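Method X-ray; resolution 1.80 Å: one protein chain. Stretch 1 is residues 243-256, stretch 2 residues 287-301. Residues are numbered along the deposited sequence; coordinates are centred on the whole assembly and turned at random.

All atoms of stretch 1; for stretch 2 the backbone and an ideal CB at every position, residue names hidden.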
# COMPACT_ATOMS: atom_id res chain seq x y z
N GLU B 243 18.04 -23.07 -11.49
CA GLU B 243 17.23 -23.40 -12.67
C GLU B 243 16.01 -24.23 -12.28
O GLU B 243 14.95 -24.11 -12.88
CB GLU B 243 18.05 -24.19 -13.69
CG GLU B 243 19.15 -23.41 -14.37
CD GLU B 243 19.70 -24.13 -15.58
OE1 GLU B 243 18.98 -24.24 -16.59
OE2 GLU B 243 20.85 -24.60 -15.51
N ASP B 244 16.19 -25.06 -11.26
CA ASP B 244 15.13 -25.93 -10.76
C ASP B 244 13.99 -25.15 -10.11
O ASP B 244 12.82 -25.51 -10.23
CB ASP B 244 15.72 -26.91 -9.74
CG ASP B 244 14.74 -27.98 -9.29
OD1 ASP B 244 14.26 -28.75 -10.15
OD2 ASP B 244 14.45 -28.05 -8.08
N ILE B 245 14.33 -24.06 -9.42
CA ILE B 245 13.33 -23.25 -8.71
C ILE B 245 12.73 -22.07 -9.48
O ILE B 245 11.60 -21.67 -9.21
CB ILE B 245 13.93 -22.73 -7.38
CG1 ILE B 245 14.35 -23.91 -6.50
CG2 ILE B 245 12.90 -21.88 -6.64
CD1 ILE B 245 15.15 -23.51 -5.27
N VAL B 246 13.48 -21.51 -10.43
CA VAL B 246 13.00 -20.34 -11.17
C VAL B 246 11.58 -20.40 -11.74
O VAL B 246 10.80 -19.45 -11.59
CB VAL B 246 13.97 -19.97 -12.32
CG1 VAL B 246 13.38 -18.84 -13.16
CG2 VAL B 246 15.30 -19.52 -11.73
N PRO B 247 11.21 -21.50 -12.42
CA PRO B 247 9.85 -21.58 -12.98
C PRO B 247 8.75 -21.34 -11.94
O PRO B 247 7.74 -20.71 -12.23
CB PRO B 247 9.81 -22.98 -13.57
CG PRO B 247 11.24 -23.21 -13.99
CD PRO B 247 12.01 -22.68 -12.80
N PHE B 248 8.97 -21.84 -10.73
CA PHE B 248 8.00 -21.68 -9.66
C PHE B 248 7.90 -20.21 -9.27
O PHE B 248 6.81 -19.67 -9.09
CB PHE B 248 8.42 -22.50 -8.44
CG PHE B 248 7.42 -22.47 -7.31
CD1 PHE B 248 6.18 -23.10 -7.44
CD2 PHE B 248 7.72 -21.82 -6.11
CE1 PHE B 248 5.26 -23.08 -6.39
CE2 PHE B 248 6.80 -21.79 -5.06
CZ PHE B 248 5.57 -22.42 -5.20
N GLU B 249 9.06 -19.56 -9.14
CA GLU B 249 9.08 -18.15 -8.77
C GLU B 249 8.47 -17.28 -9.87
O GLU B 249 7.80 -16.29 -9.57
CB GLU B 249 10.51 -17.71 -8.46
CG GLU B 249 11.05 -18.32 -7.16
CD GLU B 249 10.25 -17.89 -5.94
OE1 GLU B 249 10.29 -16.69 -5.59
OE2 GLU B 249 9.56 -18.74 -5.33
N ASP B 250 8.68 -17.65 -11.13
CA ASP B 250 8.10 -16.88 -12.22
C ASP B 250 6.59 -17.03 -12.24
O ASP B 250 5.87 -16.08 -12.56
CB ASP B 250 8.69 -17.30 -13.57
CG ASP B 250 10.11 -16.83 -13.76
OD1 ASP B 250 10.49 -15.81 -13.13
OD2 ASP B 250 10.85 -17.46 -14.54
N LEU B 251 6.09 -18.21 -11.90
CA LEU B 251 4.65 -18.44 -11.87
C LEU B 251 4.03 -17.60 -10.75
O LEU B 251 2.93 -17.05 -10.91
CB LEU B 251 4.35 -19.92 -11.66
CG LEU B 251 2.88 -20.34 -11.74
CD1 LEU B 251 2.24 -19.80 -13.01
CD2 LEU B 251 2.80 -21.86 -11.71
N ARG B 252 4.72 -17.51 -9.62
CA ARG B 252 4.26 -16.71 -8.49
C ARG B 252 4.25 -15.23 -8.88
O ARG B 252 3.43 -14.45 -8.40
CB ARG B 252 5.19 -16.89 -7.29
CG ARG B 252 5.13 -18.25 -6.61
CD ARG B 252 6.12 -18.29 -5.45
NE ARG B 252 5.80 -17.30 -4.43
CZ ARG B 252 6.63 -16.93 -3.46
NH1 ARG B 252 7.85 -17.46 -3.38
NH2 ARG B 252 6.24 -16.04 -2.55
N GLY B 253 5.20 -14.86 -9.73
CA GLY B 253 5.32 -13.47 -10.15
C GLY B 253 4.34 -12.97 -11.19
O GLY B 253 4.32 -11.78 -11.50
N LYS B 254 3.51 -13.86 -11.74
CA LYS B 254 2.53 -13.46 -12.74
C LYS B 254 1.57 -12.37 -12.25
O LYS B 254 1.23 -12.30 -11.07
CB LYS B 254 1.71 -14.66 -13.23
CG LYS B 254 2.48 -15.63 -14.11
CD LYS B 254 1.56 -16.69 -14.73
CE LYS B 254 0.62 -16.09 -15.76
NZ LYS B 254 -0.20 -17.13 -16.46
N TYR B 255 1.14 -11.53 -13.19
CA TYR B 255 0.20 -10.44 -12.90
C TYR B 255 0.80 -9.45 -11.90
O TYR B 255 0.17 -9.08 -10.92
CB TYR B 255 -1.11 -11.00 -12.33
CG TYR B 255 -1.60 -12.25 -13.03
CD1 TYR B 255 -1.84 -12.25 -14.41
CD2 TYR B 255 -1.76 -13.44 -12.33
CE1 TYR B 255 -2.23 -13.42 -15.06
CE2 TYR B 255 -2.15 -14.61 -12.98
CZ TYR B 255 -2.38 -14.60 -14.34
OH TYR B 255 -2.74 -15.76 -14.98
N ASN B 256 2.04 -9.03 -12.17
CA ASN B 256 2.71 -8.08 -11.29
C ASN B 256 2.72 -8.58 -9.84
O ASN B 256 2.44 -7.82 -8.91
CB ASN B 256 2.00 -6.71 -11.36
CG ASN B 256 2.81 -5.60 -10.72
OD1 ASN B 256 2.27 -4.55 -10.36
ND2 ASN B 256 4.11 -5.82 -10.58
N UNK B 287 -8.09 -21.77 -14.42
CA UNK B 287 -7.83 -23.16 -14.77
C UNK B 287 -6.47 -23.23 -15.45
O UNK B 287 -5.71 -24.18 -15.23
CB UNK B 287 -8.93 -23.72 -15.67
N UNK B 288 -6.15 -22.22 -16.25
CA UNK B 288 -4.87 -22.17 -16.94
C UNK B 288 -3.71 -22.23 -15.95
O UNK B 288 -2.79 -23.02 -16.11
CB UNK B 288 -4.77 -20.90 -17.79
N UNK B 289 -3.75 -21.37 -14.93
CA UNK B 289 -2.69 -21.34 -13.94
C UNK B 289 -2.67 -22.59 -13.06
O UNK B 289 -1.60 -23.03 -12.62
CB UNK B 289 -2.84 -20.09 -13.07
N UNK B 290 -3.84 -23.17 -12.79
CA UNK B 290 -3.90 -24.39 -11.98
C UNK B 290 -3.13 -25.49 -12.73
O UNK B 290 -2.43 -26.30 -12.12
CB UNK B 290 -5.35 -24.81 -11.71
N UNK B 291 -3.26 -25.50 -14.05
CA UNK B 291 -2.58 -26.48 -14.88
C UNK B 291 -1.07 -26.23 -14.86
O UNK B 291 -0.28 -27.18 -14.83
CB UNK B 291 -3.12 -26.43 -16.31
N UNK B 292 -0.67 -24.97 -14.86
CA UNK B 292 0.75 -24.64 -14.82
C UNK B 292 1.36 -25.07 -13.49
O UNK B 292 2.52 -25.49 -13.45
CB UNK B 292 0.96 -23.14 -15.04
N UNK B 293 0.60 -24.96 -12.40
CA UNK B 293 1.11 -25.37 -11.09
C UNK B 293 1.26 -26.89 -11.09
O UNK B 293 2.23 -27.44 -10.56
CB UNK B 293 0.18 -24.91 -9.96
N UNK B 294 0.28 -27.56 -11.68
CA UNK B 294 0.30 -29.02 -11.76
C UNK B 294 1.52 -29.49 -12.54
O UNK B 294 2.27 -30.34 -12.08
CB UNK B 294 -0.98 -29.54 -12.41
N UNK B 295 1.72 -28.91 -13.72
CA UNK B 295 2.85 -29.29 -14.57
C UNK B 295 4.18 -29.00 -13.88
O UNK B 295 5.16 -29.71 -14.10
CB UNK B 295 2.78 -28.55 -15.91
N UNK B 296 4.22 -27.97 -13.05
CA UNK B 296 5.44 -27.61 -12.34
C UNK B 296 5.74 -28.64 -11.25
O UNK B 296 6.89 -29.08 -11.09
CB UNK B 296 5.32 -26.21 -11.74
N UNK B 297 4.72 -29.02 -10.50
CA UNK B 297 4.88 -30.01 -9.44
C UNK B 297 5.22 -31.36 -10.05
O UNK B 297 5.97 -32.15 -9.47
CB UNK B 297 3.61 -30.11 -8.59
N UNK B 298 4.67 -31.62 -11.23
CA UNK B 298 4.93 -32.86 -11.94
C UNK B 298 6.41 -32.89 -12.34
O UNK B 298 7.08 -33.91 -12.19
CB UNK B 298 4.02 -32.99 -13.16
N UNK B 299 6.92 -31.77 -12.84
CA UNK B 299 8.32 -31.71 -13.26
C UNK B 299 9.24 -31.87 -12.06
O UNK B 299 10.35 -32.41 -12.19
CB UNK B 299 8.61 -30.39 -13.98
N UNK B 300 8.80 -31.41 -10.89
CA UNK B 300 9.60 -31.55 -9.67
C UNK B 300 9.47 -32.97 -9.14
O UNK B 300 10.06 -33.32 -8.12
CB UNK B 300 9.17 -30.54 -8.61
N UNK B 301 8.67 -33.78 -9.83
CA UNK B 301 8.44 -35.16 -9.45
C UNK B 301 7.88 -35.25 -8.03
O UNK B 301 8.34 -36.06 -7.21
CB UNK B 301 9.74 -35.96 -9.56

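Stretch 2 is a helix from 287 to 299, running nearly antiparallel to the helix of stretch 1. The angle between the axes is 167° and their closest approach 10.5 Å. Positions 289, 292, 296 and 299 point toward stretch 1, the last without touching it.

Position 287 lies out of reach of stretch 1, so the contact sets no preference. It is Asn287.

Position 288 points sideways, and its ideal CB has no neighbour within 5.5 Å. A side chain of some length could approach Lys254, and an acidic one would suit its charge. It is Glu288. Its OE1 lies 4.2 Å from Lys254 NZ, beyond a salt bridge. A water links it to stretch 1, donating to Glu288 OE2 at 2.6 Å and to Tyr255 OH at 3.1 Å.

Position 289 points toward stretch 1. Its ideal CB is 4.7 Å from Tyr255 OH and 5.2 Å from Lys254 NZ. A short acceptor is called for, and a negative charge would answer the lysine; Asp fits best, with Asn or Ser possible. It is Asp289. Its two oxygens take separate partners: Lys254 NZ donates to OD1 at 2.9 Å in a salt bridge, and Tyr255 OH donates to OD2 at 2.6 Å.

Position 290 points away and 291 is out of reach. Many residues would serve at either. They are Lys290 and Gln291.

Position 292 faces Leu251, whose CD2 is 4.0 Å from the ideal CB. An aliphatic side chain suits it. It is Leu292. Its CD1 lies 3.9 Å from Leu251 CD1 and 4.0 Å from Lys254 NZ, so it packs beside the salt bridge.

Position 293 points sideways, with Leu251 CD2 4.4 Å from the ideal CB. A small or branched apolar residue such as Ala, Val or Ile would suit. It is Val293, whose CG2 meets Leu251 CD2 at 3.6 Å.

Positions 294 and 295 are out of reach and little constrained. They are Thr294, whose OG1 donates to the backbone O of Lys290 at 3.0 Å, and Glu295.

Position 296 points toward stretch 1, and its CA is 7.0 Å from that of Phe248. Pro247, Phe248 and Leu251 offer an apolar surface; Leu, Ile or Met could fill it. It is Leu296. Its CD1 lies 3.4 Å from Pro247 CB. Leu296 CD2 approaches the edge of the Phe248 ring, 3.4 Å from Phe248 CD1.

Position 297 points sideways with nothing near its CB, 298 is out of reach, and 299 points toward stretch 1 but has open space. Many side chains would serve at all three. They are Leu297, Ser298 and Ser299, whose OG donates to Leu296 O at 2.7 Å.

Position 300 points sideways, with no close neighbour at its CB. A large side chain could reach Phe248 and the free carbonyl of Asp244, so a donor at its end would help. It is Trp300. NE1 donates to Asp244 O at 2.9 Å, and CH2 lies 3.4 Å from Phe248 CB. The two aromatic rings meet obliquely, at 44°.

Position 301 has positive phi in a Schellman motif. Gly or Asn would be easy there; it is Lys301, out of reach.

Stretch 2, residues 287-301: NEDKQLVTELLSSWK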
# COMPACT_ATOMS: atom_id res chain seq x y z
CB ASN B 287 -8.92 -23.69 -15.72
CG ASN B 287 -10.29 -23.71 -15.08
OD1 ASN B 287 -10.45 -24.15 -13.93
ND2 ASN B 287 -11.30 -23.25 -15.81
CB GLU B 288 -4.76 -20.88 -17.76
CG GLU B 288 -3.40 -20.72 -18.43
CD GLU B 288 -3.22 -19.35 -19.07
OE1 GLU B 288 -2.15 -19.11 -19.67
OE2 GLU B 288 -4.14 -18.51 -18.96
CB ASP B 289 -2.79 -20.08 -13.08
CG ASP B 289 -2.33 -18.83 -13.84
OD1 ASP B 289 -1.80 -18.97 -14.96
OD2 ASP B 289 -2.50 -17.71 -13.30
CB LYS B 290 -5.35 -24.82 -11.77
CG LYS B 290 -6.07 -24.09 -10.64
CD LYS B 290 -7.56 -24.43 -10.64
CE LYS B 290 -8.21 -24.10 -9.31
NZ LYS B 290 -7.95 -22.71 -8.85
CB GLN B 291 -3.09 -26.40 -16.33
CG GLN B 291 -2.54 -27.48 -17.25
CD GLN B 291 -3.11 -28.85 -16.95
OE1 GLN B 291 -2.96 -29.37 -15.84
NE2 GLN B 291 -3.76 -29.45 -17.94
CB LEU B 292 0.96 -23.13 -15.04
CG LEU B 292 0.57 -22.58 -16.41
CD1 LEU B 292 0.72 -21.06 -16.42
CD2 LEU B 292 1.46 -23.22 -17.48
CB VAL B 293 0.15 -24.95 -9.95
CG1 VAL B 293 0.60 -25.58 -8.62
CG2 VAL B 293 0.12 -23.43 -9.81
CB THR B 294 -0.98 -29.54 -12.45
OG1 THR B 294 -2.12 -29.22 -11.64
CG2 THR B 294 -0.91 -31.05 -12.67
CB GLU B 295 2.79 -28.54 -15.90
CG GLU B 295 1.44 -28.64 -16.59
CD GLU B 295 1.42 -27.99 -17.96
OE1 GLU B 295 2.08 -26.95 -18.14
OE2 GLU B 295 0.72 -28.52 -18.85
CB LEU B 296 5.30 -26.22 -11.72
CG LEU B 296 6.58 -25.47 -11.36
CD1 LEU B 296 7.39 -25.21 -12.61
CD2 LEU B 296 6.21 -24.15 -10.70
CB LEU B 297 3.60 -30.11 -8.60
CG LEU B 297 3.26 -28.88 -7.76
CD1 LEU B 297 1.97 -29.12 -7.00
CD2 LEU B 297 4.41 -28.57 -6.81
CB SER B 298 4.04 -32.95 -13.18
OG SER B 298 4.24 -34.18 -13.86
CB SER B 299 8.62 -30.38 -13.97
OG SER B 299 8.70 -29.31 -13.05
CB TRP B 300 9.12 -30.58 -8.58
CG TRP B 300 9.73 -29.22 -8.63
CD1 TRP B 300 10.89 -28.86 -9.25
CD2 TRP B 300 9.26 -28.05 -7.96
NE1 TRP B 300 11.18 -27.54 -9.01
CE2 TRP B 300 10.19 -27.01 -8.22
CE3 TRP B 300 8.14 -27.77 -7.17
CZ2 TRP B 300 10.03 -25.72 -7.70
CZ3 TRP B 300 7.98 -26.48 -6.66
CH2 TRP B 300 8.93 -25.48 -6.93
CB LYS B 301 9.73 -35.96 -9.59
CG LYS B 301 10.24 -35.99 -11.03
CD LYS B 301 11.34 -37.00 -11.26
CE LYS B 301 11.68 -37.08 -12.75
NZ LYS B 301 12.68 -38.15 -13.05
O HOH W 1 -4.72 -17.35 -16.69
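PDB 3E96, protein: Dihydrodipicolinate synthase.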